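Local coordinates for protein unsaturated glucuronyl hydrolase (Streptococcus agalactiae, PDB 2ZZR) that hydrolyses unsaturated hyaluronan, chondroitin and heparin disaccharides, releasing the unsaturated uronic acid, at residues G247-I252 and T304-T309; N276-R281 and H336-S341; G378-L383 and K391-Y396. One frame throughout, in Å; residues are numbered along the deposited sequence.

Interaction 1 of 3, residues G247-I252 and T304-T309; sequences GQAWGI and TSATAT
Ala249 sits against the helix 304-318, with its methyl group touching both Ala306 and Thr309. Its CB lies 3.2 Å from the backbone oxygen Ala306 O, a close contact. The same CB is 4.3 Å from Ala306 CB and 3.9 Å from Thr309 CB. Small residues on both sides allow this approach. The axes of the two short segments come within 8.4 Å and run nearly parallel, at 12°. Thr309 fills the next place along the interface. Its methyl CG2 is anti to the backbone N, which turns it to the other helix. There CG2 lies 3.7 Å from Ala249 O and 3.9 Å from Trp250 CE3. The methyl meets the indole obliquely.

The hydroxyl of Thr309 turns back on its own helix. Thr309 OG1 donates to Ser305 O at 2.7 Å. Thr309 N donates to the same oxygen from the opposite face of the carbonyl plane. The OG1 bond holds the side-chain rotation and leaves the methyl facing the other helix. Further out, Trp250 also packs on Phe117 and Tyr381, and Ser305 OG bonds to Asp303.

Trp250 probably binds substrate. Its side chain lies about 4 Å from those of Asp174, the probable proton donor, and Arg246, another probable substrate ligand. The contact therefore sets the helix that carries part of the substrate site against a neighbouring parallel helix. Such close parallel packing of helices is characteristic of the alpha-helical barrel of glycoside hydrolase family 88, whose active site the tryptophan helps to line.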
loop_
_atom_site.group_PDB
_atom_site.type_symbol
_atom_site.label_atom_id
_atom_site.label_comp_id
_atom_site.label_asym_id
_atom_site.label_seq_id
_atom_site.Cartn_x
_atom_site.Cartn_y
_atom_site.Cartn_z
ATOM N N GLY A 247 -4.640 6.989 -4.154
ATOM C CA GLY A 247 -5.556 7.153 -3.027
ATOM C C GLY A 247 -6.676 6.131 -3.065
ATOM O O GLY A 247 -7.023 5.543 -2.040
ATOM N N GLN A 248 -7.228 5.923 -4.258
ATOM C CA GLN A 248 -8.245 4.900 -4.489
ATOM C C GLN A 248 -7.691 3.520 -4.117
ATOM O O GLN A 248 -8.358 2.741 -3.434
ATOM C CB GLN A 248 -8.713 4.932 -5.949
ATOM C CG GLN A 248 -10.032 4.207 -6.225
ATOM C CD GLN A 248 -11.250 4.855 -5.547
ATOM O OE1 GLN A 248 -12.274 4.198 -5.339
ATOM N NE2 GLN A 248 -11.150 6.137 -5.222
ATOM N N ALA A 249 -6.465 3.242 -4.555
ATOM C CA ALA A 249 -5.804 1.965 -4.268
ATOM C C ALA A 249 -5.516 1.739 -2.784
ATOM O O ALA A 249 -5.613 0.609 -2.309
ATOM C CB ALA A 249 -4.529 1.821 -5.088
ATOM N N TRP A 250 -5.171 2.796 -2.047
ATOM C CA TRP A 250 -4.980 2.656 -0.601
ATOM C C TRP A 250 -6.267 2.160 0.060
ATOM O O TRP A 250 -6.216 1.372 0.997
ATOM C CB TRP A 250 -4.563 3.975 0.054
ATOM C CG TRP A 250 -3.176 4.490 -0.273
ATOM C CD1 TRP A 250 -2.844 5.788 -0.551
ATOM C CD2 TRP A 250 -1.943 3.740 -0.329
ATOM N NE1 TRP A 250 -1.493 5.896 -0.783
ATOM C CE2 TRP A 250 -0.915 4.657 -0.654
ATOM C CE3 TRP A 250 -1.611 2.388 -0.150
ATOM C CZ2 TRP A 250 0.431 4.269 -0.800
ATOM C CZ3 TRP A 250 -0.266 1.998 -0.290
ATOM C CH2 TRP A 250 0.735 2.940 -0.617
ATOM N N GLY A 251 -7.415 2.630 -0.430
ATOM C CA GLY A 251 -8.708 2.144 0.043
ATOM C C GLY A 251 -8.925 0.685 -0.332
ATOM O O GLY A 251 -9.301 -0.133 0.516
ATOM N N ILE A 252 -8.656 0.358 -1.595
ATOM C CA ILE A 252 -8.847 -1.001 -2.120
ATOM C C ILE A 252 -8.057 -2.046 -1.340
ATOM O O ILE A 252 -8.550 -3.153 -1.130
ATOM C CB ILE A 252 -8.546 -1.083 -3.641
ATOM C CG1 ILE A 252 -9.585 -0.262 -4.411
ATOM C CG2 ILE A 252 -8.560 -2.535 -4.145
ATOM C CD1 ILE A 252 -9.159 0.085 -5.831
ATOM N N THR A 304 1.707 3.011 -12.124
ATOM C CA THR A 304 1.701 1.558 -11.955
ATOM C C THR A 304 1.625 1.160 -10.482
ATOM O O THR A 304 1.110 0.085 -10.165
ATOM C CB THR A 304 2.938 0.909 -12.588
ATOM O OG1 THR A 304 4.117 1.562 -12.105
ATOM C CG2 THR A 304 2.886 1.017 -14.105
ATOM N N SER A 305 2.125 2.012 -9.583
ATOM C CA SER A 305 2.108 1.676 -8.150
ATOM C C SER A 305 0.679 1.565 -7.619
ATOM O O SER A 305 0.414 0.769 -6.725
ATOM C CB SER A 305 2.937 2.653 -7.304
ATOM O OG SER A 305 2.300 3.915 -7.147
ATOM N N ALA A 306 -0.231 2.360 -8.184
ATOM C CA ALA A 306 -1.646 2.308 -7.805
ATOM C C ALA A 306 -2.241 0.970 -8.225
ATOM O O ALA A 306 -2.994 0.347 -7.477
ATOM C CB ALA A 306 -2.413 3.457 -8.445
ATOM N N THR A 307 -1.880 0.525 -9.425
ATOM C CA THR A 307 -2.382 -0.732 -9.963
ATOM C C THR A 307 -1.803 -1.936 -9.196
ATOM O O THR A 307 -2.543 -2.870 -8.860
ATOM C CB THR A 307 -2.154 -0.800 -11.496
ATOM O OG1 THR A 307 -2.933 0.234 -12.120
ATOM C CG2 THR A 307 -2.599 -2.147 -12.065
ATOM N N ALA A 308 -0.507 -1.896 -8.882
ATOM C CA ALA A 308 0.111 -2.956 -8.078
ATOM C C ALA A 308 -0.574 -3.099 -6.714
ATOM O O ALA A 308 -0.892 -4.209 -6.279
ATOM C CB ALA A 308 1.594 -2.699 -7.895
ATOM N N THR A 309 -0.820 -1.963 -6.067
ATOM C CA THR A 309 -1.487 -1.918 -4.758
ATOM C C THR A 309 -2.919 -2.469 -4.836
ATOM O O THR A 309 -3.338 -3.256 -3.973
ATOM C CB THR A 309 -1.463 -0.471 -4.200
ATOM O OG1 THR A 309 -0.101 -0.022 -4.160
ATOM C CG2 THR A 309 -2.036 -0.400 -2.789
#

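Interaction 2 of 3, residues N276-R281 and H336-S341; sequences NYFLNR and HTMLRS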
loop_
_atom_site.group_PDB
_atom_site.type_symbol
_atom_site.label_atom_id
_atom_site.label_comp_id
_atom_site.label_asym_id
_atom_site.label_seq_id
_atom_site.Cartn_x
_atom_site.Cartn_y
_atom_site.Cartn_z
ATOM N N ASN A 276 -14.895 -1.225 -7.736
ATOM C CA ASN A 276 -15.641 -1.090 -8.989
ATOM C C ASN A 276 -15.381 0.277 -9.606
ATOM O O ASN A 276 -15.243 0.392 -10.814
ATOM C CB ASN A 276 -17.135 -1.321 -8.784
ATOM C CG ASN A 276 -17.453 -2.752 -8.378
ATOM O OD1 ASN A 276 -16.546 -3.571 -8.205
ATOM N ND2 ASN A 276 -18.742 -3.060 -8.221
ATOM N N TYR A 277 -15.288 1.293 -8.756
ATOM C CA TYR A 277 -14.959 2.652 -9.190
ATOM C C TYR A 277 -13.613 2.665 -9.920
ATOM O O TYR A 277 -13.481 3.241 -11.005
ATOM C CB TYR A 277 -14.932 3.572 -7.975
ATOM C CG TYR A 277 -14.654 5.021 -8.291
ATOM C CD1 TYR A 277 -15.702 5.931 -8.448
ATOM C CD2 TYR A 277 -13.344 5.486 -8.412
ATOM C CE1 TYR A 277 -15.445 7.277 -8.732
ATOM C CE2 TYR A 277 -13.077 6.825 -8.695
ATOM C CZ TYR A 277 -14.130 7.709 -8.859
ATOM O OH TYR A 277 -13.866 9.034 -9.137
ATOM N N PHE A 278 -12.625 2.006 -9.316
ATOM C CA PHE A 278 -11.275 1.911 -9.856
ATOM C C PHE A 278 -11.298 1.146 -11.176
ATOM O O PHE A 278 -10.806 1.643 -12.190
ATOM C CB PHE A 278 -10.371 1.229 -8.816
ATOM C CG PHE A 278 -8.894 1.271 -9.134
ATOM C CD1 PHE A 278 -8.109 2.352 -8.736
ATOM C CD2 PHE A 278 -8.279 0.196 -9.771
ATOM C CE1 PHE A 278 -6.732 2.382 -9.005
ATOM C CE2 PHE A 278 -6.901 0.216 -10.042
ATOM C CZ PHE A 278 -6.131 1.311 -9.655
ATOM N N LEU A 279 -11.911 -0.042 -11.172
ATOM C CA LEU A 279 -11.953 -0.886 -12.363
ATOM C C LEU A 279 -12.581 -0.158 -13.547
ATOM O O LEU A 279 -12.081 -0.257 -14.666
ATOM C CB LEU A 279 -12.707 -2.189 -12.089
ATOM C CG LEU A 279 -12.063 -3.150 -11.080
ATOM C CD1 LEU A 279 -12.972 -4.363 -10.871
ATOM C CD2 LEU A 279 -10.655 -3.575 -11.507
ATOM N N ASN A 280 -13.659 0.580 -13.281
ATOM C CA ASN A 280 -14.402 1.291 -14.328
ATOM C C ASN A 280 -13.617 2.430 -14.970
ATOM O O ASN A 280 -13.964 2.897 -16.064
ATOM C CB ASN A 280 -15.733 1.808 -13.781
ATOM C CG ASN A 280 -16.759 0.705 -13.617
ATOM O OD1 ASN A 280 -16.613 -0.377 -14.179
ATOM N ND2 ASN A 280 -17.806 0.977 -12.853
ATOM N N ARG A 281 -12.560 2.865 -14.293
ATOM C CA ARG A 281 -11.750 3.976 -14.778
ATOM C C ARG A 281 -10.361 3.563 -15.268
ATOM O O ARG A 281 -9.517 4.412 -15.563
ATOM C CB ARG A 281 -11.697 5.082 -13.727
ATOM C CG ARG A 281 -13.028 5.809 -13.604
ATOM C CD ARG A 281 -13.207 6.507 -12.271
ATOM N NE ARG A 281 -14.547 7.097 -12.159
ATOM C CZ ARG A 281 -15.663 6.414 -11.895
ATOM N NH1 ARG A 281 -15.626 5.097 -11.702
ATOM N NH2 ARG A 281 -16.826 7.053 -11.812
ATOM N N HIS A 336 -5.885 -10.720 -12.351
ATOM C CA HIS A 336 -5.013 -11.417 -13.303
ATOM C C HIS A 336 -4.653 -10.548 -14.513
ATOM O O HIS A 336 -3.484 -10.514 -14.912
ATOM C CB HIS A 336 -5.650 -12.726 -13.769
ATOM C CG HIS A 336 -5.358 -13.892 -12.877
ATOM N ND1 HIS A 336 -6.029 -14.116 -11.695
ATOM C CD2 HIS A 336 -4.469 -14.905 -13.002
ATOM C CE1 HIS A 336 -5.571 -15.222 -11.134
ATOM N NE2 HIS A 336 -4.627 -15.721 -11.909
ATOM N N THR A 337 -5.650 -9.863 -15.081
ATOM C CA THR A 337 -5.434 -8.998 -16.243
ATOM C C THR A 337 -4.503 -7.836 -15.896
ATOM O O THR A 337 -3.581 -7.520 -16.656
ATOM C CB THR A 337 -6.762 -8.434 -16.794
ATOM O OG1 THR A 337 -7.736 -9.481 -16.874
ATOM C CG2 THR A 337 -6.557 -7.838 -18.180
ATOM N N MET A 338 -4.754 -7.215 -14.744
ATOM C CA MET A 338 -3.970 -6.080 -14.265
ATOM C C MET A 338 -2.524 -6.493 -13.999
ATOM O O MET A 338 -1.588 -5.828 -14.447
ATOM C CB MET A 338 -4.617 -5.492 -13.008
ATOM C CG MET A 338 -6.021 -4.911 -13.250
ATOM S SD MET A 338 -7.005 -4.796 -11.733
ATOM C CE MET A 338 -6.299 -3.313 -11.033
ATOM N N LEU A 339 -2.343 -7.604 -13.286
ATOM C CA LEU A 339 -1.004 -8.096 -12.998
ATOM C C LEU A 339 -0.281 -8.531 -14.277
ATOM O O LEU A 339 0.921 -8.284 -14.424
ATOM C CB LEU A 339 -1.038 -9.227 -11.962
ATOM C CG LEU A 339 0.303 -9.730 -11.402
ATOM C CD1 LEU A 339 1.206 -8.602 -10.862
ATOM C CD2 LEU A 339 0.061 -10.778 -10.328
ATOM N N ARG A 340 -1.008 -9.171 -15.193
ATOM C CA ARG A 340 -0.430 -9.555 -16.488
ATOM C C ARG A 340 0.142 -8.332 -17.207
ATOM O O ARG A 340 1.277 -8.368 -17.683
ATOM C CB ARG A 340 -1.451 -10.252 -17.390
ATOM C CG ARG A 340 -0.865 -10.628 -18.758
ATOM C CD ARG A 340 -1.859 -11.335 -19.665
ATOM N NE ARG A 340 -2.219 -12.670 -19.183
ATOM C CZ ARG A 340 -1.426 -13.740 -19.232
ATOM N NH1 ARG A 340 -0.200 -13.654 -19.734
ATOM N NH2 ARG A 340 -1.859 -14.905 -18.771
ATOM N N SER A 341 -0.644 -7.258 -17.271
ATOM C CA SER A 341 -0.189 -6.018 -17.898
ATOM C C SER A 341 1.052 -5.446 -17.215
ATOM O O SER A 341 1.984 -5.004 -17.889
ATOM C CB SER A 341 -1.301 -4.977 -17.936
ATOM O OG SER A 341 -2.243 -5.298 -18.942
#
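Met338 reaches across from helix 328-346 to meet Phe278 and Leu279 at the end of helix 265-280. The contact belongs to the alpha barrel of this family 88 hydrolase. It is apolar and buried. The backbones stay well apart, with Leu279 CA and Met338 CA 9.7 Å from each other, and the long methionine spans the gap. Its chain bends at the last torsion, chi3 79°, so the sulfur and the methyl serve different partners.

The methyl goes to the phenylalanine. It lies near the plane of the Phe278 ring, at the edge, and the two side chains meet at a slant. The sulfur goes to the leucine, whose side chain stands at about a right angle to that of Met338. Leu279 CD2 lies 3.9 Å from Met338 SD. Helix 304-318 fills in around them: Met338 also touches Thr307, Val311 and Ile314, and Phe278 touches Ala310.

Beyond the contact, Arg281 turns back over Tyr277. Its guanidinium lies against one face of the tyrosine ring, and Arg281 NH1 donates to Tyr277 O at 2.9 Å. The closest atoms of the segments 276-281 and 336-341 are Phe278 CE2 and Met338 CE, 3.7 Å apart.

Interaction 3 of 3, residues G378-L383 and K391-Y396; sequences GDYYYL and KDWELY
Tyr380 OH touches two aromatic rings of the segment 391-396, those of Trp393 and Tyr396. Its hydrogen-bond partner lies one turn further along its own helix, at Glu384 OE1. Towards the C-terminal segment the oxygen makes van der Waals contacts. The closest is with Tyr396 CD2, at 3.4 Å, and Tyr396 CE2 follows at 3.8 Å. On the indole, Trp393 CH2 lies 3.9 Å from the same oxygen. The phenol oxygen meets both rings obliquely. Relative to the Tyr380 ring, Tyr396 CD2 lies at the edge, near its plane.

With CG anti to the backbone N (chi1 173°), the Tyr380 ring carries its hydroxyl to the segment 391-396. The ring is steadied by a neighbour: Tyr380 CD1 lies 3.6 Å above one face of the Tyr381 ring, offset toward the rim.

The two aromatic residues of the C-terminal segment are also packed on each other. Trp393 CZ2 lies 3.4 Å above the Tyr396 ring, over its centre, while Tyr396 CD2 is at the edge of the indole and in its plane. The indole edge thus points into the tyrosine face, a T-shaped (edge-to-face) stack. Leu395 CA covers part of one indole face.

The polar ends are gathered by one acid. Glu82 OE1 accepts hydrogen bonds from Trp393 NE1 and Tyr396 OH, and Glu82 OE2 forms a salt bridge with Lys391 NZ. Tyr396 also packs on Trp78 and Leu79 of helix 70-84, and on Ala125 and Ile129 of helix 115-130. The arrangement is a C-terminal tail folded back on the last helix. It seats the end of the chain among helices of the alpha barrel.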
loop_
_atom_site.group_PDB
_atom_site.type_symbol
_atom_site.label_atom_id
_atom_site.label_comp_id
_atom_site.label_asym_id
_atom_site.label_seq_id
_atom_site.Cartn_x
_atom_site.Cartn_y
_atom_site.Cartn_z
ATOM N N GLY A 378 5.743 0.919 -5.242
ATOM C CA GLY A 378 5.271 0.248 -6.454
ATOM C C GLY A 378 6.050 -1.032 -6.700
ATOM O O GLY A 378 5.465 -2.066 -7.025
ATOM N N ASP A 379 7.369 -0.968 -6.525
ATOM C CA ASP A 379 8.215 -2.164 -6.618
ATOM C C ASP A 379 7.785 -3.204 -5.594
ATOM O O ASP A 379 7.621 -4.385 -5.926
ATOM C CB ASP A 379 9.679 -1.811 -6.366
ATOM C CG ASP A 379 10.327 -1.098 -7.538
ATOM O OD1 ASP A 379 9.646 -0.824 -8.552
ATOM O OD2 ASP A 379 11.541 -0.816 -7.435
ATOM N N TYR A 380 7.602 -2.749 -4.354
ATOM C CA TYR A 380 7.213 -3.628 -3.269
ATOM C C TYR A 380 5.864 -4.324 -3.543
ATOM O O TYR A 380 5.769 -5.555 -3.441
ATOM C CB TYR A 380 7.193 -2.924 -1.892
ATOM C CG TYR A 380 6.608 -3.881 -0.891
ATOM C CD1 TYR A 380 5.247 -3.857 -0.602
ATOM C CD2 TYR A 380 7.389 -4.894 -0.330
ATOM C CE1 TYR A 380 4.680 -4.782 0.252
ATOM C CE2 TYR A 380 6.828 -5.830 0.537
ATOM C CZ TYR A 380 5.468 -5.767 0.813
ATOM O OH TYR A 380 4.868 -6.674 1.645
ATOM N N TYR A 381 4.827 -3.549 -3.871
ATOM C CA TYR A 381 3.495 -4.139 -4.067
ATOM C C TYR A 381 3.400 -5.006 -5.328
ATOM O O TYR A 381 2.640 -5.980 -5.368
ATOM C CB TYR A 381 2.387 -3.076 -4.001
ATOM C CG TYR A 381 2.220 -2.511 -2.606
ATOM C CD1 TYR A 381 1.794 -3.321 -1.550
ATOM C CD2 TYR A 381 2.486 -1.161 -2.339
ATOM C CE1 TYR A 381 1.654 -2.812 -0.260
ATOM C CE2 TYR A 381 2.341 -0.645 -1.061
ATOM C CZ TYR A 381 1.921 -1.466 -0.033
ATOM O OH TYR A 381 1.788 -0.955 1.228
ATOM N N TYR A 382 4.190 -4.666 -6.342
ATOM C CA TYR A 382 4.299 -5.508 -7.528
ATOM C C TYR A 382 4.855 -6.884 -7.142
ATOM O O TYR A 382 4.258 -7.919 -7.459
ATOM C CB TYR A 382 5.176 -4.824 -8.586
ATOM C CG TYR A 382 5.573 -5.704 -9.750
ATOM C CD1 TYR A 382 4.615 -6.205 -10.633
ATOM C CD2 TYR A 382 6.915 -6.019 -9.977
ATOM C CE1 TYR A 382 4.982 -7.012 -11.708
ATOM C CE2 TYR A 382 7.296 -6.821 -11.055
ATOM C CZ TYR A 382 6.323 -7.314 -11.909
ATOM O OH TYR A 382 6.681 -8.104 -12.980
ATOM N N LEU A 383 5.983 -6.897 -6.437
ATOM C CA LEU A 383 6.563 -8.158 -5.975
ATOM C C LEU A 383 5.650 -8.885 -4.970
ATOM O O LEU A 383 5.542 -10.108 -5.006
ATOM C CB LEU A 383 7.968 -7.947 -5.408
ATOM C CG LEU A 383 8.777 -9.191 -5.029
ATOM C CD1 LEU A 383 8.897 -10.151 -6.214
ATOM C CD2 LEU A 383 10.152 -8.773 -4.519
ATOM N N LYS A 391 2.462 -18.337 -4.104
ATOM C CA LYS A 391 2.449 -19.199 -2.934
ATOM C C LYS A 391 1.275 -18.840 -2.044
ATOM O O LYS A 391 0.529 -17.910 -2.346
ATOM C CB LYS A 391 3.771 -19.081 -2.164
ATOM C CG LYS A 391 4.030 -17.724 -1.523
ATOM C CD LYS A 391 5.367 -17.682 -0.793
ATOM C CE LYS A 391 5.301 -18.436 0.534
ATOM N NZ LYS A 391 6.570 -18.316 1.300
ATOM N N ASP A 392 1.101 -19.597 -0.969
ATOM C CA ASP A 392 0.172 -19.199 0.077
ATOM C C ASP A 392 0.959 -18.282 0.998
ATOM O O ASP A 392 1.634 -18.736 1.920
ATOM C CB ASP A 392 -0.367 -20.424 0.828
ATOM C CG ASP A 392 -1.263 -20.047 2.004
ATOM O OD1 ASP A 392 -1.385 -20.859 2.940
ATOM O OD2 ASP A 392 -1.839 -18.931 2.003
ATOM N N TRP A 393 0.893 -16.983 0.720
ATOM C CA TRP A 393 1.766 -16.031 1.403
ATOM C C TRP A 393 1.208 -15.578 2.754
ATOM O O TRP A 393 0.066 -15.128 2.845
ATOM C CB TRP A 393 2.072 -14.827 0.498
ATOM C CG TRP A 393 2.955 -13.809 1.169
ATOM C CD1 TRP A 393 4.225 -14.001 1.630
ATOM C CD2 TRP A 393 2.627 -12.439 1.453
ATOM N NE1 TRP A 393 4.711 -12.835 2.192
ATOM C CE2 TRP A 393 3.752 -11.863 2.092
ATOM C CE3 TRP A 393 1.494 -11.643 1.225
ATOM C CZ2 TRP A 393 3.779 -10.523 2.513
ATOM C CZ3 TRP A 393 1.520 -10.310 1.648
ATOM C CH2 TRP A 393 2.659 -9.765 2.278
ATOM N N GLU A 394 2.019 -15.726 3.800
ATOM C CA GLU A 394 1.690 -15.210 5.119
ATOM C C GLU A 394 1.947 -13.700 5.163
ATOM O O GLU A 394 3.094 -13.257 5.062
ATOM C CB GLU A 394 2.519 -15.914 6.203
ATOM C CG GLU A 394 2.097 -15.548 7.620
ATOM C CD GLU A 394 2.965 -16.182 8.704
ATOM O OE1 GLU A 394 2.653 -15.979 9.896
ATOM O OE2 GLU A 394 3.947 -16.893 8.372
ATOM N N LEU A 395 0.879 -12.918 5.332
ATOM C CA LEU A 395 0.992 -11.451 5.272
ATOM C C LEU A 395 1.926 -10.871 6.315
ATOM O O LEU A 395 1.850 -11.230 7.494
ATOM C CB LEU A 395 -0.386 -10.797 5.430
ATOM C CG LEU A 395 -1.201 -10.567 4.159
ATOM C CD1 LEU A 395 -1.473 -11.865 3.416
ATOM C CD2 LEU A 395 -2.514 -9.878 4.514
ATOM N N TYR A 396 2.790 -9.953 5.884
ATOM C CA TYR A 396 3.540 -9.122 6.834
ATOM C C TYR A 396 2.560 -8.227 7.582
ATOM O O TYR A 396 2.669 -8.055 8.801
ATOM C CB TYR A 396 4.597 -8.269 6.118
ATOM C CG TYR A 396 5.571 -9.066 5.259
ATOM C CD1 TYR A 396 5.869 -10.401 5.563
ATOM C CD2 TYR A 396 6.207 -8.481 4.164
ATOM C CE1 TYR A 396 6.766 -11.130 4.783
ATOM C CE2 TYR A 396 7.116 -9.201 3.380
ATOM C CZ TYR A 396 7.384 -10.529 3.698
ATOM O OH TYR A 396 8.263 -11.253 2.923
#

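Of the helices in these contacts, helix 245-262 comes first, then helices 265-280, 304-318 and 328-346. Interaction 1 joins the first of these to the third and closes a loop of 51 residues. Interaction 2 joins the second to the fourth and closes a loop of 54. Their segments alternate, so the two cross. They also touch, through Ile252 CD1 and Phe278 CB at 3.4 Å. Interaction 3 follows in series and spans only the seven helical residues between its segments. It ties the chain end to helix 376-390. That helix meets interaction 1 through Tyr381 and Thr309, and interaction 2 more loosely, through Tyr382 and Leu339.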